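Long-range contacts in putative protease (Parabacteroides distasonis ATCC 8503, PDB 3KD4), which is of unknown function but is probably an exported protein, tentatively regarded as a protease: residues S414-L419 with Q478-E483; I448-G453 with V487-H492; I365-I370 with P420-E425; R133-S138 with E198-L203; A309-H314 with A323-L328. All blocks are in the same frame, centred on the assembly; numbering follows the deposited sequence.

Contact 1: S414-L419 with Q478-E483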
# COMPACT_ATOMS: atom_id res chain seq x y z
N SER A 414 0.03 0.91 -21.50
CA SER A 414 -0.42 2.29 -21.59
C SER A 414 0.00 3.13 -20.40
O SER A 414 0.16 4.33 -20.54
CB SER A 414 -1.93 2.31 -21.74
OG SER A 414 -2.55 2.20 -20.48
N ASN A 415 0.20 2.51 -19.24
CA ASN A 415 0.55 3.26 -18.03
C ASN A 415 1.98 3.00 -17.60
O ASN A 415 2.61 2.06 -18.08
CB ASN A 415 -0.40 2.90 -16.90
CG ASN A 415 -1.81 3.34 -17.20
OD1 ASN A 415 -2.64 2.57 -17.65
ND2 ASN A 415 -2.05 4.62 -17.03
N LEU A 416 2.48 3.84 -16.70
CA LEU A 416 3.78 3.60 -16.09
C LEU A 416 3.82 2.24 -15.50
O LEU A 416 2.82 1.76 -14.95
CB LEU A 416 4.08 4.61 -15.00
CG LEU A 416 4.36 6.04 -15.46
CD1 LEU A 416 4.63 6.90 -14.22
CD2 LEU A 416 5.53 6.11 -16.43
N PHE A 417 5.00 1.64 -15.61
CA PHE A 417 5.31 0.33 -15.09
C PHE A 417 6.28 0.49 -13.92
O PHE A 417 7.29 1.17 -14.06
CB PHE A 417 5.96 -0.46 -16.22
CG PHE A 417 6.31 -1.85 -15.85
CD1 PHE A 417 5.33 -2.74 -15.50
CD2 PHE A 417 7.62 -2.28 -15.87
CE1 PHE A 417 5.65 -4.05 -15.16
CE2 PHE A 417 7.94 -3.62 -15.54
CZ PHE A 417 6.95 -4.47 -15.17
N GLU A 418 5.98 -0.10 -12.77
CA GLU A 418 6.81 0.08 -11.56
C GLU A 418 7.19 -1.22 -10.94
O GLU A 418 6.35 -2.08 -10.74
CB GLU A 418 6.04 0.92 -10.51
CG GLU A 418 6.86 1.37 -9.30
CD GLU A 418 6.07 2.27 -8.38
OE1 GLU A 418 6.16 3.49 -8.57
OE2 GLU A 418 5.31 1.77 -7.53
N LEU A 419 8.47 -1.36 -10.60
CA LEU A 419 8.97 -2.55 -9.93
C LEU A 419 8.92 -2.35 -8.41
O LEU A 419 9.03 -1.23 -7.93
CB LEU A 419 10.42 -2.77 -10.32
CG LEU A 419 10.76 -2.85 -11.81
CD1 LEU A 419 12.25 -3.16 -11.90
CD2 LEU A 419 9.93 -3.93 -12.51
N GLN A 478 10.88 2.81 -12.38
CA GLN A 478 9.70 3.18 -13.14
C GLN A 478 10.00 3.37 -14.60
O GLN A 478 11.01 3.96 -14.96
CB GLN A 478 9.08 4.47 -12.64
CG GLN A 478 8.61 4.41 -11.20
CD GLN A 478 7.96 5.73 -10.77
OE1 GLN A 478 8.45 6.79 -11.10
NE2 GLN A 478 6.86 5.65 -10.04
N PHE A 479 9.05 2.94 -15.42
CA PHE A 479 9.24 2.87 -16.85
C PHE A 479 7.99 3.39 -17.56
O PHE A 479 6.86 3.02 -17.23
CB PHE A 479 9.51 1.42 -17.28
CG PHE A 479 10.70 0.81 -16.64
CD1 PHE A 479 10.60 0.23 -15.37
CD2 PHE A 479 11.93 0.85 -17.28
CE1 PHE A 479 11.71 -0.31 -14.76
CE2 PHE A 479 13.08 0.30 -16.67
CZ PHE A 479 12.97 -0.29 -15.42
N THR A 480 8.22 4.29 -18.51
CA THR A 480 7.19 4.77 -19.39
C THR A 480 6.90 3.66 -20.39
O THR A 480 7.70 2.72 -20.54
CB THR A 480 7.67 5.97 -20.20
OG1 THR A 480 8.81 5.56 -20.96
CG2 THR A 480 8.04 7.15 -19.29
N PRO A 481 5.76 3.77 -21.10
CA PRO A 481 5.45 2.80 -22.15
C PRO A 481 6.55 2.70 -23.21
O PRO A 481 6.80 1.61 -23.70
CB PRO A 481 4.13 3.30 -22.71
CG PRO A 481 3.50 4.04 -21.54
CD PRO A 481 4.64 4.69 -20.84
N ALA A 482 7.23 3.81 -23.51
CA ALA A 482 8.38 3.81 -24.45
C ALA A 482 9.55 2.97 -23.94
O ALA A 482 10.31 2.41 -24.73
CB ALA A 482 8.84 5.23 -24.73
N GLU A 483 9.70 2.86 -22.62
CA GLU A 483 10.80 2.14 -22.00
C GLU A 483 10.42 0.72 -21.65
O GLU A 483 11.27 -0.07 -21.30
CB GLU A 483 11.23 2.85 -20.71
CG GLU A 483 12.03 4.13 -20.89
CD GLU A 483 12.11 4.99 -19.63
OE1 GLU A 483 11.24 4.90 -18.72
OE2 GLU A 483 13.05 5.80 -19.55
O HOH W 1 5.31 1.33 -18.94
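Phe-479 O is gripped three times over: Phe-417 N donates to it at 2.8 Å along a nearly straight path (169° at the hydrogen), a water that also bridges to Asn-415 O donates to it at 2.9 Å, and Leu-416 CA approaches as a weaker CA-H...O contact. The setting is a two-stranded antiparallel ribbon, 417-418 against 478-479, in which Phe-417 and Phe-479 make the hydrogen-bonded pair; the return bond runs from Phe-479 N to Phe-417 O. Next to it, Glu-418 and Gln-478 form the non-hydrogen-bonded pair and join through their side chains instead. Both side chains run extended, side by side and pointing the same way, and Gln-478 NE2 gives a 2.7 Å bond to Glu-418 OE1, with the carboxylate and amide planes only 15° apart. The other oxygen, Glu-418 OE2, is held by a salt bridge from Arg-349 and by Lys-195 N, which ties the ribbon to neighbouring parts of the chain. An alanine in place of Gln-478 would probably leave Glu-418 OE1 without its amide donor, the carboxylate then held through OE2 alone among the bonds described. On the opposite face the two phenylalanines meet obliquely, Phe-417 CD2 lying 3.9 Å from Phe-479 CD1, while Leu-419 CG sits at the edge of the Phe-479 ring. Just past the ribbon, Thr-480 and Glu-483 form a capping box at the start of helix 481-495, in which Thr-480 N donates to Glu-483 OE1 at 3.1 Å.

Contact 2: I448-G453 with V487-H492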
# COMPACT_ATOMS: atom_id res chain seq x y z
N ILE A 448 21.68 -10.54 -22.43
CA ILE A 448 20.79 -9.52 -22.93
C ILE A 448 21.05 -8.26 -22.11
O ILE A 448 20.98 -8.26 -20.88
CB ILE A 448 19.30 -9.97 -22.90
CG1 ILE A 448 18.43 -8.81 -23.40
CG2 ILE A 448 18.90 -10.46 -21.48
CD1 ILE A 448 17.01 -9.20 -23.75
N SER A 449 21.42 -7.20 -22.80
CA SER A 449 21.82 -5.98 -22.14
C SER A 449 20.98 -4.81 -22.64
O SER A 449 20.84 -4.60 -23.85
CB SER A 449 23.30 -5.73 -22.43
OG SER A 449 23.77 -4.78 -21.51
N LYS A 450 20.42 -4.05 -21.72
CA LYS A 450 19.52 -2.97 -22.06
C LYS A 450 19.93 -1.77 -21.24
O LYS A 450 20.76 -1.89 -20.34
CB LYS A 450 18.06 -3.35 -21.75
CG LYS A 450 17.48 -4.44 -22.66
CD LYS A 450 17.45 -4.08 -24.14
CE LYS A 450 16.93 -5.26 -24.93
NZ LYS A 450 16.90 -5.03 -26.39
N PRO A 451 19.34 -0.61 -21.54
CA PRO A 451 19.78 0.58 -20.81
C PRO A 451 19.62 0.50 -19.28
O PRO A 451 20.39 1.11 -18.58
CB PRO A 451 18.90 1.69 -21.39
CG PRO A 451 18.51 1.20 -22.77
CD PRO A 451 18.41 -0.27 -22.64
N PHE A 452 18.67 -0.27 -18.77
CA PHE A 452 18.41 -0.23 -17.33
C PHE A 452 18.60 -1.58 -16.66
O PHE A 452 18.25 -1.76 -15.50
CB PHE A 452 17.02 0.38 -17.10
CG PHE A 452 16.92 1.80 -17.58
CD1 PHE A 452 17.75 2.80 -17.02
CD2 PHE A 452 16.06 2.15 -18.62
CE1 PHE A 452 17.70 4.14 -17.50
CE2 PHE A 452 16.00 3.47 -19.10
CZ PHE A 452 16.81 4.47 -18.53
N GLY A 453 19.23 -2.53 -17.36
CA GLY A 453 19.58 -3.79 -16.72
C GLY A 453 20.22 -4.79 -17.64
O GLY A 453 20.53 -4.48 -18.78
N VAL A 487 12.59 -3.30 -20.56
CA VAL A 487 12.62 -3.97 -19.26
C VAL A 487 11.83 -5.30 -19.31
O VAL A 487 12.19 -6.29 -18.67
CB VAL A 487 12.19 -3.05 -18.09
CG1 VAL A 487 10.77 -2.59 -18.23
CG2 VAL A 487 12.43 -3.78 -16.72
N ARG A 488 10.77 -5.33 -20.11
CA ARG A 488 10.01 -6.54 -20.27
C ARG A 488 10.88 -7.64 -20.88
O ARG A 488 10.81 -8.78 -20.48
CB ARG A 488 8.79 -6.29 -21.14
CG ARG A 488 7.97 -7.53 -21.42
CD ARG A 488 6.81 -7.11 -22.23
NE ARG A 488 5.99 -8.23 -22.64
CZ ARG A 488 6.02 -8.80 -23.85
NH1 ARG A 488 6.86 -8.37 -24.81
NH2 ARG A 488 5.20 -9.81 -24.12
N SER A 489 11.71 -7.29 -21.85
CA SER A 489 12.58 -8.31 -22.44
C SER A 489 13.59 -8.86 -21.40
O SER A 489 13.84 -10.05 -21.39
CB SER A 489 13.23 -7.80 -23.72
OG SER A 489 14.24 -6.85 -23.44
N LEU A 490 14.06 -8.03 -20.47
CA LEU A 490 14.93 -8.50 -19.39
C LEU A 490 14.20 -9.46 -18.49
O LEU A 490 14.69 -10.57 -18.18
CB LEU A 490 15.49 -7.33 -18.56
CG LEU A 490 16.38 -6.31 -19.28
CD1 LEU A 490 16.80 -5.12 -18.35
CD2 LEU A 490 17.64 -6.98 -19.88
N ILE A 491 13.01 -9.03 -18.05
CA ILE A 491 12.25 -9.81 -17.06
C ILE A 491 11.87 -11.14 -17.69
O ILE A 491 11.97 -12.20 -17.08
CB ILE A 491 10.98 -9.04 -16.54
CG1 ILE A 491 11.43 -7.84 -15.71
CG2 ILE A 491 10.10 -9.99 -15.72
CD1 ILE A 491 10.35 -6.70 -15.60
N HIS A 492 11.44 -11.07 -18.93
CA HIS A 492 11.10 -12.28 -19.66
C HIS A 492 12.32 -13.22 -19.86
O HIS A 492 12.19 -14.44 -19.77
CB HIS A 492 10.47 -11.87 -21.00
CG HIS A 492 10.21 -13.01 -21.92
ND1 HIS A 492 9.21 -13.94 -21.69
CD2 HIS A 492 10.78 -13.36 -23.10
CE1 HIS A 492 9.21 -14.83 -22.66
NE2 HIS A 492 10.15 -14.49 -23.54
O HOH W 2 14.11 -4.69 -26.18
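Leu-490 carries most of the apolar packing here, its two methyls divided between the end of strand 446-450 and the turn after it, where helix 481-495 runs alongside. This is a helix packed on an edge strand of a five-stranded mixed sheet, the two short axes running nearly antiparallel (152°) and 8.8 Å apart. Leu-490 CD2 takes the strand side, 3.8 Å from Lys-450 CG and 4.0 Å from Ile-448 CG2. Its other methyl, CD1, lies 3.5 Å from Gly-453 CA in the turn, so close that a beta carbon there would collide with it. An alanine in place of Leu-490 would probably open a gap between helix and strand, leaving the Lys-450 stem and the Gly-453 backbone without the methyls that pack on them.

No direct hydrogen bond crosses. Ser-489 OG is hydrogen-bonded to Asp-486 O, one turn back, and across the contact it meets carbon: Ile-448 CD1 at 3.6 Å and Lys-450 CE. In Ile-448, CG1 lies anti to the backbone N (chi1 178°), and chi2 of 166° carries CD1 on to the serine. Lys-450 NZ donates to a water at 2.8 Å, which bonds weakly to Ser-489 OG at 3.5 Å.

Contact 3: I365-I370 with P420-E425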
# COMPACT_ATOMS: atom_id res chain seq x y z
N ILE A 365 15.85 9.28 1.62
CA ILE A 365 16.12 7.84 1.74
C ILE A 365 16.78 7.40 0.43
O ILE A 365 16.32 7.75 -0.64
CB ILE A 365 14.84 6.99 1.93
CG1 ILE A 365 14.03 7.45 3.17
CG2 ILE A 365 15.20 5.47 2.07
CD1 ILE A 365 14.72 7.16 4.46
N GLU A 366 17.87 6.66 0.54
CA GLU A 366 18.55 6.12 -0.65
C GLU A 366 17.75 4.93 -1.20
O GLU A 366 16.94 4.31 -0.49
CB GLU A 366 19.98 5.69 -0.34
CG GLU A 366 20.06 4.46 0.55
CD GLU A 366 21.51 4.14 1.00
OE1 GLU A 366 22.48 4.82 0.58
OE2 GLU A 366 21.65 3.20 1.82
N THR A 367 17.96 4.67 -2.49
CA THR A 367 17.31 3.58 -3.19
C THR A 367 18.36 2.48 -3.30
O THR A 367 19.40 2.71 -3.89
CB THR A 367 16.82 4.01 -4.57
OG1 THR A 367 15.93 5.15 -4.43
CG2 THR A 367 16.09 2.86 -5.25
N THR A 368 18.13 1.34 -2.66
CA THR A 368 19.12 0.27 -2.54
C THR A 368 18.55 -1.00 -3.18
O THR A 368 17.45 -1.40 -2.84
CB THR A 368 19.44 -0.07 -1.06
OG1 THR A 368 19.89 1.10 -0.38
CG2 THR A 368 20.51 -1.13 -0.94
N PRO A 369 19.29 -1.62 -4.13
CA PRO A 369 18.84 -2.91 -4.66
C PRO A 369 18.76 -4.01 -3.63
O PRO A 369 19.62 -4.11 -2.77
CB PRO A 369 19.92 -3.27 -5.69
CG PRO A 369 20.61 -1.99 -5.99
CD PRO A 369 20.51 -1.13 -4.79
N ILE A 370 17.74 -4.85 -3.73
CA ILE A 370 17.71 -6.10 -2.99
C ILE A 370 18.73 -7.00 -3.67
O ILE A 370 18.85 -7.02 -4.92
CB ILE A 370 16.33 -6.76 -3.03
CG1 ILE A 370 15.33 -5.93 -2.23
CG2 ILE A 370 16.37 -8.21 -2.52
CD1 ILE A 370 15.65 -5.85 -0.72
N PRO A 420 8.77 -3.44 -7.65
CA PRO A 420 8.73 -3.31 -6.19
C PRO A 420 10.04 -2.74 -5.63
O PRO A 420 10.01 -1.99 -4.65
CB PRO A 420 8.53 -4.75 -5.71
CG PRO A 420 8.07 -5.52 -6.87
CD PRO A 420 8.56 -4.84 -8.09
N SER A 421 11.17 -3.05 -6.27
CA SER A 421 12.49 -2.57 -5.85
C SER A 421 13.47 -2.71 -6.99
O SER A 421 13.20 -3.40 -7.97
CB SER A 421 13.03 -3.39 -4.67
OG SER A 421 13.47 -4.69 -5.08
N LEU A 422 14.62 -2.09 -6.86
CA LEU A 422 15.75 -2.47 -7.70
C LEU A 422 16.21 -3.84 -7.18
O LEU A 422 15.92 -4.21 -6.03
CB LEU A 422 16.89 -1.47 -7.62
CG LEU A 422 16.50 -0.04 -8.00
CD1 LEU A 422 17.76 0.85 -7.92
CD2 LEU A 422 15.86 0.02 -9.36
N ILE A 423 16.90 -4.60 -8.03
CA ILE A 423 17.27 -5.92 -7.63
C ILE A 423 18.51 -6.39 -8.39
O ILE A 423 18.78 -5.95 -9.54
CB ILE A 423 16.09 -6.91 -7.85
CG1 ILE A 423 16.30 -8.19 -7.03
CG2 ILE A 423 15.90 -7.19 -9.37
CD1 ILE A 423 15.04 -8.75 -6.40
N ARG A 424 19.25 -7.26 -7.71
CA ARG A 424 20.38 -7.96 -8.29
C ARG A 424 20.33 -9.38 -7.80
O ARG A 424 20.34 -9.63 -6.57
CB ARG A 424 21.70 -7.34 -7.86
CG ARG A 424 21.85 -5.87 -8.16
CD ARG A 424 23.14 -5.31 -7.52
NE ARG A 424 24.34 -5.44 -8.34
CZ ARG A 424 25.15 -6.49 -8.31
NH1 ARG A 424 24.85 -7.51 -7.51
NH2 ARG A 424 26.24 -6.53 -9.06
N GLU A 425 20.28 -10.33 -8.74
CA GLU A 425 20.22 -11.74 -8.35
C GLU A 425 21.28 -12.58 -9.05
O GLU A 425 21.57 -12.36 -10.23
CB GLU A 425 18.85 -12.34 -8.65
CG GLU A 425 17.70 -11.44 -8.37
CD GLU A 425 16.37 -12.14 -8.35
OE1 GLU A 425 16.30 -13.38 -8.56
OE2 GLU A 425 15.37 -11.43 -8.11
O HOH W 3 15.36 -0.61 -4.62
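Ile-370 pairs in parallel with Ile-423, its N and O bonded to the residues just before and just after that partner, Leu-422 and Arg-424, where two strands of a mixed five-stranded sheet, 370-380 and 423-433, begin next to each other. Ile-370 N donates to Leu-422 O at 3.0 Å, and Arg-424 N returns a bond to Ile-370 O at 2.8 Å. Leu-422 O has a second donor: Ser-421 OG, 2.7 Å away, and the two donors approach from opposite faces of the carbonyl plane. Chi1 of 74° sets Ser-421 OG between its own backbone N and carbonyl carbon, a position from which it bonds to Leu-422 O and also lies against Ile-370 CG1.

Ahead of the pairing, side chains of the incoming loop pack on Leu-422. Thr-367 CG2 meets Leu-422 CD1 at 3.7 Å, the two side chains crossing at about a right angle, and Pro-369 CB comes to 4.0 Å from Leu-422 CB. In one of two modelled conformers of Arg-424, its CG also touches that proline carbon and its NH1 bonds to Gln-371 OE1. On the face shared by the paired isoleucines, Ile-423 CD1 rests at 4.1 Å from Ile-370 CB. A water completes the junction, accepting from Leu-422 N at 2.8 Å and lying 2.9 Å from Thr-368 O, to which it may donate.

Contact 4: R133-S138 with E198-L203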
# COMPACT_ATOMS: atom_id res chain seq x y z
N ARG A 133 -9.41 9.71 -2.66
CA ARG A 133 -9.33 9.29 -4.06
C ARG A 133 -10.63 9.61 -4.78
O ARG A 133 -11.68 9.23 -4.29
CB ARG A 133 -9.13 7.77 -4.10
CG ARG A 133 -8.89 7.23 -5.48
CD ARG A 133 -8.85 5.71 -5.54
NE ARG A 133 -10.21 5.16 -5.44
CZ ARG A 133 -10.71 4.51 -4.40
NH1 ARG A 133 -9.97 4.25 -3.33
NH2 ARG A 133 -11.95 4.09 -4.43
N LEU A 134 -10.56 10.27 -5.94
CA LEU A 134 -11.75 10.64 -6.70
C LEU A 134 -11.97 9.78 -7.97
O LEU A 134 -13.09 9.69 -8.49
CB LEU A 134 -11.66 12.12 -7.06
CG LEU A 134 -11.48 13.08 -5.87
CD1 LEU A 134 -11.47 14.53 -6.34
CD2 LEU A 134 -12.57 12.86 -4.79
N GLN A 135 -10.92 9.10 -8.42
CA GLN A 135 -11.03 8.15 -9.51
C GLN A 135 -11.54 6.84 -9.00
O GLN A 135 -11.12 6.38 -7.93
CB GLN A 135 -9.67 7.94 -10.19
CG GLN A 135 -9.71 7.11 -11.44
CD GLN A 135 -8.41 7.17 -12.23
OE1 GLN A 135 -7.34 7.07 -11.66
NE2 GLN A 135 -8.51 7.39 -13.53
N GLU A 136 -12.42 6.20 -9.76
CA GLU A 136 -12.94 4.87 -9.43
C GLU A 136 -12.59 3.85 -10.52
O GLU A 136 -11.98 4.18 -11.53
CB GLU A 136 -14.46 4.92 -9.25
CG GLU A 136 -14.95 5.97 -8.28
CD GLU A 136 -14.54 5.71 -6.84
OE1 GLU A 136 -14.10 4.59 -6.47
OE2 GLU A 136 -14.67 6.66 -6.06
N THR A 137 -12.98 2.60 -10.31
CA THR A 137 -12.75 1.53 -11.28
C THR A 137 -13.74 1.64 -12.45
O THR A 137 -13.56 1.01 -13.48
CB THR A 137 -12.86 0.15 -10.58
OG1 THR A 137 -14.10 0.06 -9.90
CG2 THR A 137 -11.72 -0.03 -9.53
N SER A 138 -14.79 2.42 -12.27
CA SER A 138 -15.66 2.84 -13.37
C SER A 138 -15.50 4.35 -13.59
O SER A 138 -15.13 5.09 -12.66
CB SER A 138 -17.12 2.52 -12.97
OG SER A 138 -17.33 1.13 -12.81
N GLU A 198 0.09 9.52 -10.24
CA GLU A 198 0.10 11.00 -10.11
C GLU A 198 -1.06 11.64 -10.86
O GLU A 198 -1.57 12.68 -10.41
CB GLU A 198 1.45 11.62 -10.53
N ALA A 199 -1.49 11.00 -11.96
CA ALA A 199 -2.63 11.48 -12.74
C ALA A 199 -3.96 10.94 -12.25
O ALA A 199 -4.92 10.93 -12.99
CB ALA A 199 -2.45 11.13 -14.21
N SER A 200 -4.04 10.47 -11.02
CA SER A 200 -5.28 9.94 -10.51
C SER A 200 -5.84 10.93 -9.47
O SER A 200 -5.25 11.11 -8.41
CB SER A 200 -5.02 8.60 -9.88
OG SER A 200 -6.15 8.15 -9.22
N PRO A 201 -6.98 11.58 -9.77
CA PRO A 201 -7.35 12.75 -8.96
C PRO A 201 -7.58 12.42 -7.50
O PRO A 201 -8.24 11.43 -7.17
CB PRO A 201 -8.62 13.30 -9.65
CG PRO A 201 -8.84 12.50 -10.83
CD PRO A 201 -7.83 11.41 -10.96
N HIS A 202 -6.96 13.20 -6.62
CA HIS A 202 -7.09 13.05 -5.20
C HIS A 202 -7.24 14.43 -4.58
O HIS A 202 -6.47 15.36 -4.93
CB HIS A 202 -5.81 12.48 -4.57
CG HIS A 202 -5.73 11.00 -4.56
ND1 HIS A 202 -5.44 10.27 -5.69
CD2 HIS A 202 -5.79 10.11 -3.54
CE1 HIS A 202 -5.38 8.98 -5.38
NE2 HIS A 202 -5.59 8.86 -4.08
N LEU A 203 -8.14 14.56 -3.62
CA LEU A 203 -8.28 15.79 -2.84
C LEU A 203 -7.53 15.57 -1.53
O LEU A 203 -7.80 14.59 -0.80
CB LEU A 203 -9.76 16.08 -2.58
CG LEU A 203 -10.07 17.29 -1.69
CD1 LEU A 203 -9.62 18.58 -2.43
CD2 LEU A 203 -11.55 17.32 -1.32
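Chi1 of -174° sets Arg-133 CG anti to the backbone N, 3.9 Å from His-202 CE1, while chi1 of -87° at His-202 sets the ring CG beside its own backbone N and brings the imidazole under Arg-133 CA. Arg-133 CA lies over one face of the ring, 3.8 Å from the ring centroid and displaced toward the rim, a CH-pi contact, and Arg-133 CB is 3.7 Å from His-202 NE2. The imidazole is held by its edge as well: His-202 ND1 donates almost straight to Ser-200 O at 2.9 Å, which fixes the rotation of the ring.

These residues close one end of an antiparallel three-stranded sheet, Arg-133 and His-202 forming a non-hydrogen-bonded pair between edge strand 129-133 and central strand 202-206. Just past that pair, Leu-134 N donates to Pro-201 O at 2.9 Å. Leu-134 CB packs on Pro-201 CB, and both residues also rest on strands of the large eight-stranded sheet, Leu-134 on Val-145 and Pro-201 on Leu-181 and Ile-184.

Ser-200 OG donates to Gln-135 OE1 at 2.9 Å, and the other end of that amide, NE2, donates to Pro-185 O, so both of its polar atoms have partners. The Arg-133 guanidinium turns back on its own segment: NE meets Gln-135 O in the guanidinium plane, and NH2 makes a 3.0 Å salt bridge with Glu-136 OE1.

Contact 5: A309-H314 with A323-L328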
# COMPACT_ATOMS: atom_id res chain seq x y z
N ALA A 309 6.99 9.03 9.22
CA ALA A 309 5.82 8.95 8.37
C ALA A 309 6.27 8.93 6.90
O ALA A 309 7.17 9.68 6.51
CB ALA A 309 4.88 10.14 8.64
N VAL A 310 5.64 8.07 6.10
CA VAL A 310 5.93 7.96 4.68
C VAL A 310 4.73 8.44 3.89
O VAL A 310 3.60 7.93 4.06
CB VAL A 310 6.25 6.47 4.29
CG1 VAL A 310 6.70 6.35 2.82
CG2 VAL A 310 7.32 5.88 5.26
N TYR A 311 4.96 9.44 3.05
CA TYR A 311 3.97 10.03 2.18
C TYR A 311 4.29 9.72 0.73
O TYR A 311 5.46 9.51 0.38
CB TYR A 311 4.02 11.56 2.26
CG TYR A 311 3.69 12.16 3.58
CD1 TYR A 311 4.67 12.38 4.54
CD2 TYR A 311 2.39 12.53 3.87
CE1 TYR A 311 4.33 13.00 5.77
CE2 TYR A 311 2.07 13.11 5.05
CZ TYR A 311 3.03 13.34 5.99
OH TYR A 311 2.62 13.90 7.18
N PRO A 312 3.27 9.78 -0.14
CA PRO A 312 3.54 9.75 -1.57
C PRO A 312 4.48 10.85 -1.96
O PRO A 312 4.46 11.96 -1.38
CB PRO A 312 2.16 9.97 -2.21
CG PRO A 312 1.18 9.58 -1.16
CD PRO A 312 1.83 9.84 0.18
N GLY A 313 5.30 10.57 -2.95
CA GLY A 313 6.36 11.45 -3.29
C GLY A 313 5.96 12.72 -4.00
O GLY A 313 6.71 13.68 -4.00
N HIS A 314 4.78 12.80 -4.58
CA HIS A 314 4.35 13.96 -5.35
C HIS A 314 3.61 15.01 -4.48
O HIS A 314 3.18 16.02 -4.97
CB HIS A 314 3.43 13.49 -6.50
CG HIS A 314 2.17 12.80 -6.03
ND1 HIS A 314 2.08 11.42 -5.89
CD2 HIS A 314 0.95 13.29 -5.70
CE1 HIS A 314 0.86 11.11 -5.49
NE2 HIS A 314 0.16 12.23 -5.36
N ALA A 323 -3.81 11.98 7.09
CA ALA A 323 -4.58 11.11 6.19
C ALA A 323 -3.79 10.74 4.95
O ALA A 323 -3.99 9.67 4.42
CB ALA A 323 -5.99 11.75 5.80
N ALA A 324 -2.85 11.57 4.54
CA ALA A 324 -1.99 11.28 3.40
C ALA A 324 -0.82 10.30 3.75
O ALA A 324 -0.11 9.88 2.85
CB ALA A 324 -1.42 12.59 2.84
N ILE A 325 -0.62 9.94 5.03
CA ILE A 325 0.46 9.01 5.40
C ILE A 325 0.10 7.60 4.89
O ILE A 325 -1.00 7.13 5.13
CB ILE A 325 0.70 8.99 6.90
CG1 ILE A 325 1.18 10.38 7.38
CG2 ILE A 325 1.73 7.88 7.31
CD1 ILE A 325 1.27 10.53 8.92
N GLN A 326 1.03 6.96 4.18
CA GLN A 326 0.83 5.61 3.65
C GLN A 326 1.48 4.53 4.45
O GLN A 326 0.96 3.44 4.47
CB GLN A 326 1.24 5.51 2.14
CG GLN A 326 2.67 5.84 1.79
CD GLN A 326 3.02 5.62 0.28
OE1 GLN A 326 2.27 6.05 -0.60
NE2 GLN A 326 4.19 4.94 0.01
N THR A 327 2.61 4.79 5.11
CA THR A 327 3.32 3.79 5.90
C THR A 327 4.02 4.47 7.08
O THR A 327 4.32 5.65 6.99
CB THR A 327 4.40 3.10 5.02
OG1 THR A 327 3.84 2.74 3.76
CG2 THR A 327 4.98 1.86 5.69
N LEU A 328 4.32 3.69 8.11
CA LEU A 328 5.13 4.13 9.23
C LEU A 328 6.40 3.28 9.31
O LEU A 328 6.44 2.15 8.87
CB LEU A 328 4.36 4.02 10.50
CG LEU A 328 3.04 4.82 10.51
CD1 LEU A 328 2.18 4.28 11.62
CD2 LEU A 328 3.29 6.32 10.65
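A classic beta bulge marks the place where strands 305-312 and 327-334 of an antiparallel five-stranded sheet come together: Gln-326 and Thr-327 both face Val-310. Val-310 O takes a firm bond from Gln-326 N at 2.7 Å and a weak one from Thr-327 N at 3.5 Å. In the other direction Val-310 N donates to Thr-327 O at 2.9 Å, and the side chains of Val-310 and Thr-327 lie on the same face of the sheet.

Just before the bulge, Ala-324 and Ile-325 pass Tyr-311. The tyrosine ring meets Ala-324 CB in its plane, at an edge, with CD2 3.9 Å away, and its CE2 touches Ile-325 CG1 at 3.7 Å as the two side chains cross obliquely. Ile-325 CD1 reaches on to Ala-309 CB at 3.6 Å; Leu-215 of helix 211-222 touches Ala-309, Tyr-311 and Ile-325.

On the other side Gln-326 and Pro-312 slide past each other in opposite directions. Gln-326 CG stands between the backbone N and carbonyl carbon (chi1 59°), which sets it 3.2 Å from Val-310 O. The amide end then passes Pro-312, and OE1 accepts from Asn-196 ND2. The extra residue is thus accommodated by one carbonyl serving two successive N-H groups unequally, while apolar packing of Tyr-311 and Ile-325 covers one side and a polar amide lies on the other.

Overall arrangement
Along the chain, contact 4 closes first, then contact 5, then contact 3; the segments of contact 1 alternate with those of both contact 3 and contact 2. Contacts 1 and 2 touch, with centres 13 Å apart, and share helix 481-495: Phe-417 and Phe-479 pack on Val-487. In one mixed sheet, contact 3 joins outermost strand 370-380 to 423-433 and contact 2 lies on the other outermost strand, 446-450, the contact centres about 16 Å apart. The nearest atoms of contacts 4 and 5 are about 5 Å apart; the centres of contacts 4 and 2, about 31 Å. The alternation is consistent with a C-terminal part knit into one unit, while contacts 4 and 5 lie in two other sheets.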